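Local coordinates for protein coronin (Toxoplasma gondii, PDB 4OZU) that probably binds actin filaments, the part described here being its N-terminal WD40 beta-propeller domain, at residues Lys220-Gly229 against Leu271-Leu282. Sequence-based numbering, arbitrary orientation.
Sequences KCTWIDGLAG and LYPIFDETTGML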
loop_
_atom_site.group_PDB
_atom_site.type_symbol
_atom_site.label_atom_id
_atom_site.label_comp_id
_atom_site.label_asym_id
_atom_site.label_seq_id
_atom_site.Cartn_x
_atom_site.Cartn_y
_atom_site.Cartn_z
ATOM N N LYS A 220 -1.954 -9.520 -8.398
ATOM C CA LYS A 220 -1.641 -8.272 -7.708
ATOM C C LYS A 220 -0.133 -8.143 -7.664
ATOM O O LYS A 220 0.561 -9.150 -7.615
ATOM C CB LYS A 220 -2.221 -8.265 -6.288
ATOM C CG LYS A 220 -3.729 -8.454 -6.204
ATOM C CD LYS A 220 -4.479 -7.167 -6.510
ATOM C CE LYS A 220 -5.981 -7.390 -6.487
ATOM N NZ LYS A 220 -6.769 -6.138 -6.706
ATOM N N CYS A 221 0.382 -6.919 -7.675
ATOM C CA CYS A 221 1.823 -6.734 -7.626
ATOM C C CYS A 221 2.243 -5.683 -6.616
ATOM O O CYS A 221 1.435 -4.904 -6.123
ATOM C CB CYS A 221 2.373 -6.353 -9.003
ATOM S SG CYS A 221 2.055 -4.626 -9.505
ATOM N N THR A 222 3.527 -5.716 -6.290
ATOM C CA THR A 222 4.186 -4.620 -5.611
ATOM C C THR A 222 5.675 -4.710 -5.939
ATOM O O THR A 222 6.155 -5.755 -6.377
ATOM C CB THR A 222 3.954 -4.656 -4.097
ATOM O OG1 THR A 222 4.324 -3.394 -3.526
ATOM C CG2 THR A 222 4.748 -5.773 -3.454
ATOM N N TRP A 223 6.405 -3.621 -5.734
ATOM C CA TRP A 223 7.835 -3.623 -5.985
ATOM C C TRP A 223 8.581 -4.164 -4.778
ATOM O O TRP A 223 8.140 -3.983 -3.645
ATOM C CB TRP A 223 8.320 -2.216 -6.316
ATOM C CG TRP A 223 7.905 -1.780 -7.663
ATOM C CD1 TRP A 223 6.694 -1.278 -8.017
ATOM C CD2 TRP A 223 8.701 -1.802 -8.855
ATOM N NE1 TRP A 223 6.678 -0.980 -9.362
ATOM C CE2 TRP A 223 7.899 -1.296 -9.899
ATOM C CE3 TRP A 223 10.011 -2.195 -9.141
ATOM C CZ2 TRP A 223 8.363 -1.172 -11.203
ATOM C CZ3 TRP A 223 10.468 -2.073 -10.445
ATOM C CH2 TRP A 223 9.645 -1.567 -11.457
ATOM N N ILE A 224 9.699 -4.836 -5.035
ATOM C CA ILE A 224 10.552 -5.336 -3.975
ATOM C C ILE A 224 11.997 -4.921 -4.259
ATOM O O ILE A 224 12.913 -5.738 -4.235
ATOM C CB ILE A 224 10.417 -6.875 -3.814
ATOM C CG1 ILE A 224 10.617 -7.583 -5.160
ATOM C CG2 ILE A 224 9.053 -7.212 -3.219
ATOM C CD1 ILE A 224 10.575 -9.099 -5.084
ATOM N N ASP A 225 12.174 -3.629 -4.548
ATOM C CA ASP A 225 13.494 -3.010 -4.578
ATOM C C ASP A 225 13.696 -2.283 -3.237
ATOM O O ASP A 225 13.439 -2.870 -2.185
ATOM C CB ASP A 225 13.661 -2.091 -5.813
ATOM C CG ASP A 225 12.542 -1.048 -5.981
ATOM O OD1 ASP A 225 11.448 -1.159 -5.391
ATOM O OD2 ASP A 225 12.762 -0.099 -6.764
ATOM N N GLY A 226 14.156 -1.039 -3.241
ATOM C CA GLY A 226 14.443 -0.371 -1.986
ATOM C C GLY A 226 15.643 -0.967 -1.263
ATOM O O GLY A 226 16.474 -1.663 -1.860
ATOM N N LEU A 227 15.739 -0.685 0.034
ATOM C CA LEU A 227 16.933 -1.008 0.811
ATOM C C LEU A 227 17.201 -2.499 0.929
ATOM O O LEU A 227 18.349 -2.948 0.806
ATOM C CB LEU A 227 16.811 -0.424 2.220
ATOM C CG LEU A 227 18.081 -0.511 3.060
ATOM C CD1 LEU A 227 19.140 0.414 2.487
ATOM C CD2 LEU A 227 17.798 -0.174 4.530
ATOM N N ALA A 228 16.152 -3.260 1.218
ATOM C CA ALA A 228 16.296 -4.684 1.492
ATOM C C ALA A 228 16.096 -5.520 0.247
ATOM O O ALA A 228 16.443 -6.703 0.229
ATOM C CB ALA A 228 15.305 -5.120 2.578
ATOM N N GLY A 229 15.522 -4.910 -0.783
ATOM C CA GLY A 229 15.160 -5.633 -1.988
ATOM C C GLY A 229 16.262 -5.681 -3.026
ATOM O O GLY A 229 17.443 -5.615 -2.704
ATOM N N LEU A 271 -4.473 -12.196 -3.287
ATOM C CA LEU A 271 -3.562 -11.809 -2.220
ATOM C C LEU A 271 -2.905 -10.466 -2.508
ATOM O O LEU A 271 -2.300 -10.268 -3.563
ATOM C CB LEU A 271 -2.490 -12.881 -2.017
ATOM C CG LEU A 271 -2.993 -14.200 -1.421
ATOM C CD1 LEU A 271 -1.941 -15.286 -1.553
ATOM C CD2 LEU A 271 -3.405 -14.031 0.031
ATOM N N TYR A 272 -3.058 -9.545 -1.563
ATOM C CA TYR A 272 -2.378 -8.258 -1.602
ATOM C C TYR A 272 -1.002 -8.395 -0.977
ATOM O O TYR A 272 -0.895 -8.750 0.201
ATOM C CB TYR A 272 -3.191 -7.192 -0.864
ATOM C CG TYR A 272 -4.458 -6.832 -1.595
ATOM C CD1 TYR A 272 -4.461 -5.825 -2.553
ATOM C CD2 TYR A 272 -5.643 -7.519 -1.360
ATOM C CE1 TYR A 272 -5.608 -5.503 -3.246
ATOM C CE2 TYR A 272 -6.800 -7.199 -2.049
ATOM C CZ TYR A 272 -6.770 -6.193 -2.994
ATOM O OH TYR A 272 -7.904 -5.866 -3.687
ATOM N N PRO A 273 0.056 -8.137 -1.762
ATOM C CA PRO A 273 1.415 -8.136 -1.217
ATOM C C PRO A 273 1.787 -6.783 -0.624
ATOM O O PRO A 273 1.557 -5.751 -1.257
ATOM C CB PRO A 273 2.277 -8.457 -2.440
ATOM C CG PRO A 273 1.530 -7.840 -3.574
ATOM C CD PRO A 273 0.061 -7.945 -3.225
ATOM N N ILE A 274 2.344 -6.805 0.588
ATOM C CA ILE A 274 2.832 -5.608 1.264
ATOM C C ILE A 274 4.314 -5.773 1.568
ATOM O O ILE A 274 4.694 -6.681 2.310
ATOM C CB ILE A 274 2.068 -5.349 2.580
ATOM C CG1 ILE A 274 0.564 -5.203 2.311
ATOM C CG2 ILE A 274 2.617 -4.126 3.295
ATOM C CD1 ILE A 274 0.194 -4.056 1.390
ATOM N N PHE A 275 5.144 -4.903 0.996
ATOM C CA PHE A 275 6.588 -4.978 1.192
ATOM C C PHE A 275 7.098 -3.912 2.152
ATOM O O PHE A 275 6.840 -2.722 1.976
ATOM C CB PHE A 275 7.313 -4.847 -0.149
ATOM C CG PHE A 275 8.790 -5.160 -0.087
ATOM C CD1 PHE A 275 9.247 -6.343 0.473
ATOM C CD2 PHE A 275 9.718 -4.284 -0.630
ATOM C CE1 PHE A 275 10.597 -6.636 0.501
ATOM C CE2 PHE A 275 11.071 -4.571 -0.602
ATOM C CZ PHE A 275 11.511 -5.745 -0.041
ATOM N N ASP A 276 7.813 -4.371 3.172
ATOM C CA ASP A 276 8.589 -3.516 4.060
ATOM C C ASP A 276 9.969 -3.390 3.428
ATOM O O ASP A 276 10.804 -4.279 3.557
ATOM C CB ASP A 276 8.649 -4.123 5.470
ATOM C CG ASP A 276 9.591 -3.375 6.422
ATOM O OD1 ASP A 276 10.295 -2.436 5.986
ATOM O OD2 ASP A 276 9.645 -3.762 7.625
ATOM N N GLU A 277 10.193 -2.285 2.726
ATOM C CA GLU A 277 11.405 -2.108 1.936
ATOM C C GLU A 277 12.645 -2.009 2.819
ATOM O O GLU A 277 13.768 -2.152 2.339
ATOM C CB GLU A 277 11.293 -0.854 1.067
ATOM C CG GLU A 277 11.418 0.461 1.842
ATOM C CD GLU A 277 12.860 0.921 1.992
ATOM O OE1 GLU A 277 13.587 0.956 0.973
ATOM O OE2 GLU A 277 13.269 1.248 3.129
ATOM N N THR A 278 12.429 -1.748 4.103
ATOM C CA THR A 278 13.523 -1.477 5.029
ATOM C C THR A 278 14.099 -2.755 5.645
ATOM O O THR A 278 15.307 -2.836 5.873
ATOM C CB THR A 278 13.062 -0.526 6.156
ATOM O OG1 THR A 278 12.262 0.530 5.596
ATOM C CG2 THR A 278 14.263 0.073 6.877
ATOM N N THR A 279 13.246 -3.746 5.901
ATOM C CA THR A 279 13.686 -5.025 6.463
ATOM C C THR A 279 13.585 -6.185 5.478
ATOM O O THR A 279 14.220 -7.224 5.675
ATOM C CB THR A 279 12.872 -5.423 7.712
ATOM O OG1 THR A 279 11.515 -5.679 7.335
ATOM C CG2 THR A 279 12.923 -4.336 8.783
ATOM N N GLY A 280 12.783 -6.016 4.433
ATOM C CA GLY A 280 12.539 -7.090 3.489
ATOM C C GLY A 280 11.356 -7.983 3.833
ATOM O O GLY A 280 11.092 -8.958 3.131
ATOM N N MET A 281 10.628 -7.662 4.897
ATOM C CA MET A 281 9.426 -8.420 5.223
ATOM C C MET A 281 8.391 -8.220 4.131
ATOM O O MET A 281 8.173 -7.100 3.642
ATOM C CB MET A 281 8.833 -8.012 6.573
ATOM C CG MET A 281 9.655 -8.384 7.795
ATOM S SD MET A 281 10.248 -10.087 7.853
ATOM C CE MET A 281 8.730 -11.018 7.673
ATOM N N LEU A 282 7.756 -9.322 3.750
ATOM C CA LEU A 282 6.777 -9.321 2.671
ATOM C C LEU A 282 5.529 -10.041 3.147
ATOM O O LEU A 282 5.553 -11.253 3.375
ATOM C CB LEU A 282 7.364 -9.990 1.425
ATOM C CG LEU A 282 6.575 -9.957 0.116
ATOM C CD1 LEU A 282 6.205 -8.538 -0.294
ATOM C CD2 LEU A 282 7.372 -10.624 -0.984
HETATM O O HOH W 1 4.250 -2.724 -0.846
#
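Ile224 lays its CG2 methyl over the middle of one face of the Phe275 ring, a CH-pi contact 3.8 Å from the ring centroid; Glu277 N lies over the opposite face, offset toward the rim. With chi1 at -170°, CG of Phe275 stands anti to the backbone N and the ring reaches across to this methyl; Asp225 O meets its edge in plane, 3.3 Å from Phe275 CE2, where the ring hydrogens carry partial positive charge. A flat, apolar residue suits such a slot. Nearby, Thr222 CG2 packs against Pro273 CB, while its hydroxyl reaches a water that accepts from Phe275 N.

In the turns, Glu277 accepts hydrogen bonds from two consecutive amides: Ala228 N to its backbone O (2.9 Å), and Leu227 N to its OE1, from above the carboxylate plane. OE1 also forms a salt bridge with Arg389, which probably stabilises its negative charge. Ala228 CB lies 3.3 Å from Gly280 N, an approach suited to a small methyl; Gly280's backbone angles (phi 90°) favour glycine.

The partly exposed edge is looser: Leu227 CD2 merely approaches Thr278 O. At the far end, buried Lys220 runs along the Tyr272 ring; its NZ hydrogen-bonds Tyr272 OH (3.2 Å) and salt-bridges Glu35.

Strands 220-223 and 271-275, innermost in successive propeller blades, run parallel, axes 6.2 Å apart, without mutual backbone hydrogen bonds; side chains, water and turn hydrogen bonds join the blades instead.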